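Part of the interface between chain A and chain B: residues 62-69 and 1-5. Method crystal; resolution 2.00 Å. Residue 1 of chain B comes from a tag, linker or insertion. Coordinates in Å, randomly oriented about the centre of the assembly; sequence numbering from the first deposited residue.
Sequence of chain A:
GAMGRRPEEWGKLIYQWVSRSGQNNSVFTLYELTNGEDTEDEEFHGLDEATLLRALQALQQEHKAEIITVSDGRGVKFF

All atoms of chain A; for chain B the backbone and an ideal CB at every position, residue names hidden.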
# COMPACT_ATOMS: atom_id res chain seq x y z
N GLU A 62 11.99 -12.49 -0.83
CA GLU A 62 12.63 -12.71 0.47
C GLU A 62 11.62 -13.14 1.54
O GLU A 62 11.97 -13.19 2.72
CB GLU A 62 13.31 -11.43 0.96
CG GLU A 62 14.42 -10.89 0.10
CD GLU A 62 14.78 -9.48 0.48
OE1 GLU A 62 15.53 -8.83 -0.29
OE2 GLU A 62 14.32 -9.00 1.54
N HIS A 63 10.38 -13.44 1.13
CA HIS A 63 9.30 -13.94 2.02
C HIS A 63 8.78 -12.89 3.00
O HIS A 63 8.04 -13.20 3.94
CB HIS A 63 9.70 -15.24 2.78
CG HIS A 63 10.57 -16.16 1.97
ND1 HIS A 63 10.07 -16.96 0.97
CD2 HIS A 63 11.90 -16.38 2.01
CE1 HIS A 63 11.06 -17.64 0.42
NE2 HIS A 63 12.19 -17.30 1.04
N LYS A 64 9.16 -11.64 2.76
CA LYS A 64 8.76 -10.52 3.62
C LYS A 64 7.40 -9.94 3.27
O LYS A 64 6.89 -9.08 3.98
CB LYS A 64 9.82 -9.42 3.58
CG LYS A 64 11.18 -9.88 4.11
CD LYS A 64 12.12 -8.71 4.32
CE LYS A 64 13.48 -9.20 4.75
NZ LYS A 64 14.35 -8.10 5.27
N ALA A 65 6.80 -10.43 2.20
CA ALA A 65 5.57 -9.85 1.66
C ALA A 65 4.89 -10.85 0.76
O ALA A 65 5.54 -11.68 0.14
CB ALA A 65 5.86 -8.56 0.88
N GLU A 66 3.56 -10.79 0.72
CA GLU A 66 2.80 -11.50 -0.30
C GLU A 66 1.85 -10.50 -0.95
O GLU A 66 1.04 -9.86 -0.27
CB GLU A 66 2.02 -12.67 0.29
CG GLU A 66 1.37 -13.54 -0.78
CD GLU A 66 0.64 -14.76 -0.21
OE1 GLU A 66 1.05 -15.29 0.86
OE2 GLU A 66 -0.37 -15.18 -0.82
N ILE A 67 1.93 -10.40 -2.27
CA ILE A 67 1.11 -9.42 -2.99
C ILE A 67 -0.26 -10.01 -3.30
O ILE A 67 -0.38 -11.19 -3.64
CB ILE A 67 1.86 -8.90 -4.25
CG1 ILE A 67 3.22 -8.31 -3.84
CG2 ILE A 67 1.00 -7.85 -5.02
CD1 ILE A 67 4.27 -8.27 -4.96
N ILE A 68 -1.31 -9.20 -3.10
CA ILE A 68 -2.67 -9.56 -3.52
C ILE A 68 -3.07 -8.74 -4.75
O ILE A 68 -3.14 -7.50 -4.72
CB ILE A 68 -3.73 -9.43 -2.38
CG1 ILE A 68 -3.32 -10.27 -1.17
CG2 ILE A 68 -5.07 -9.95 -2.82
CD1 ILE A 68 -2.64 -9.50 -0.05
N THR A 69 -3.34 -9.46 -5.84
CA THR A 69 -3.56 -8.83 -7.13
C THR A 69 -5.00 -8.87 -7.62
O THR A 69 -5.29 -8.30 -8.68
CB THR A 69 -2.62 -9.38 -8.21
OG1 THR A 69 -2.87 -10.78 -8.39
CG2 THR A 69 -1.18 -9.17 -7.81
N UNK B 1 2.57 -22.54 -0.04
CA UNK B 1 1.16 -22.03 -0.16
C UNK B 1 1.01 -20.60 0.36
O UNK B 1 1.94 -20.05 1.00
CB UNK B 1 0.20 -22.94 0.61
N UNK B 2 -0.16 -20.02 0.10
CA UNK B 2 -0.48 -18.63 0.49
C UNK B 2 -0.51 -18.47 1.99
O UNK B 2 -0.92 -19.36 2.72
CB UNK B 2 -1.83 -18.20 -0.09
N UNK B 3 -0.05 -17.32 2.45
CA UNK B 3 -0.22 -16.93 3.83
C UNK B 3 -1.23 -15.78 3.98
O UNK B 3 -1.22 -15.08 4.98
CB UNK B 3 1.13 -16.53 4.42
N UNK B 4 -2.10 -15.61 2.98
CA UNK B 4 -3.14 -14.57 3.03
C UNK B 4 -4.50 -15.21 3.30
O UNK B 4 -4.88 -16.16 2.61
CB UNK B 4 -3.18 -13.77 1.72
N UNK B 5 -5.20 -14.71 4.31
CA UNK B 5 -6.50 -15.25 4.73
C UNK B 5 -7.69 -14.61 3.99
O UNK B 5 -7.56 -13.54 3.38
CB UNK B 5 -6.67 -15.05 6.24

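Position 1 of chain B lies beyond the reach of chain A: its CA-to-CB direction points away, and no atom of the chain A stretch comes within 5.5 Å of an ideal CB. Contact imposes no choice here. The residue is B:Gly1, a remnant of the expression tag.

At position 2 CA-to-CB points sideways, yet the ideal CB stands 3.4 Å from A:Glu66 OE2. A carboxylate oxygen so near calls for a donor on a short side chain; serine or threonine would suit, whereas an acid would bring like charges together. The deposited residue is B:Ser2, with chi1 in the t well. Its OG donates a hydrogen bond to A:Glu66 OE2 at 2.6 Å and accepts one from the backbone N of position 4 at 3.0 Å, so the hydroxyl both engages the glutamate and braces the turn of its own chain.

Position 3 offers its backbone first: its N donates to A:Glu66 OE1 over 2.8 Å, a nearly straight bond that any residue except proline could make. The CB points sideways, 3.8 Å from the same A:Glu66 OE1, and farther along chain A lie two backbone carbonyls, those of A:His63 and A:Ala65. Acceptors of this kind, beside a carboxylate, favour a long, positively charged donor, lysine or arginine; glutamine could offer hydrogen bonds without the charge. B:Arg3 is found. Its end comes nearer to chain A than its CB direction suggests, and NH2 donates to A:His63 O at 2.7 Å, with the carbonyl at the edge of the guanidinium, near its plane. Two waters extend the contact: one accepts from B:Arg3 NH2 (3.2 Å) and donates to A:Ala65 O (2.6 Å), while the other accepts from B:Arg3 NE (2.8 Å) and donates to A:Glu66 OE1 (2.8 Å).

Position 4 points toward chain A. Its ideal CB is 4.0 Å from A:Glu66 OE2 and 4.5 Å from A:Ile68 CG1, so a modest aliphatic side chain, valine or isoleucine, could use the apolar surface, and the extended phi/psi of -106/128 is comfortable for a beta-branched residue. B:Val4 occupies it, with CG2 3.9 Å from A:Ile68 CD1 and 3.5 Å from A:Glu66 CD, packing against the isoleucine and the end of the glutamate side chain.

Position 5 is out of reach of chain A, but its phi/psi of -89/161 fits the residue before a helix, where serine, threonine, aspartate or asparagine can cap a free backbone N. B:Thr5 does this, its side chain capping a backbone N just past the stretch.

Chain B 1-5: GSRVT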
# COMPACT_ATOMS: atom_id res chain seq x y z
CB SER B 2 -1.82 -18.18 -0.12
OG SER B 2 -2.13 -16.82 0.22
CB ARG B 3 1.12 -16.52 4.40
CG ARG B 3 2.15 -17.62 4.50
CD ARG B 3 3.37 -17.07 5.19
NE ARG B 3 4.24 -16.31 4.29
CZ ARG B 3 5.41 -15.80 4.66
NH1 ARG B 3 5.83 -15.96 5.90
NH2 ARG B 3 6.17 -15.15 3.79
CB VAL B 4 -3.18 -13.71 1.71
CG1 VAL B 4 -4.35 -12.67 1.77
CG2 VAL B 4 -1.82 -13.01 1.50
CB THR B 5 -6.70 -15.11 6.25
OG1 THR B 5 -6.88 -13.73 6.60
CG2 THR B 5 -5.51 -15.65 7.02
O HOH W 1 5.61 -14.24 0.80
O HOH W 2 3.66 -15.92 1.57
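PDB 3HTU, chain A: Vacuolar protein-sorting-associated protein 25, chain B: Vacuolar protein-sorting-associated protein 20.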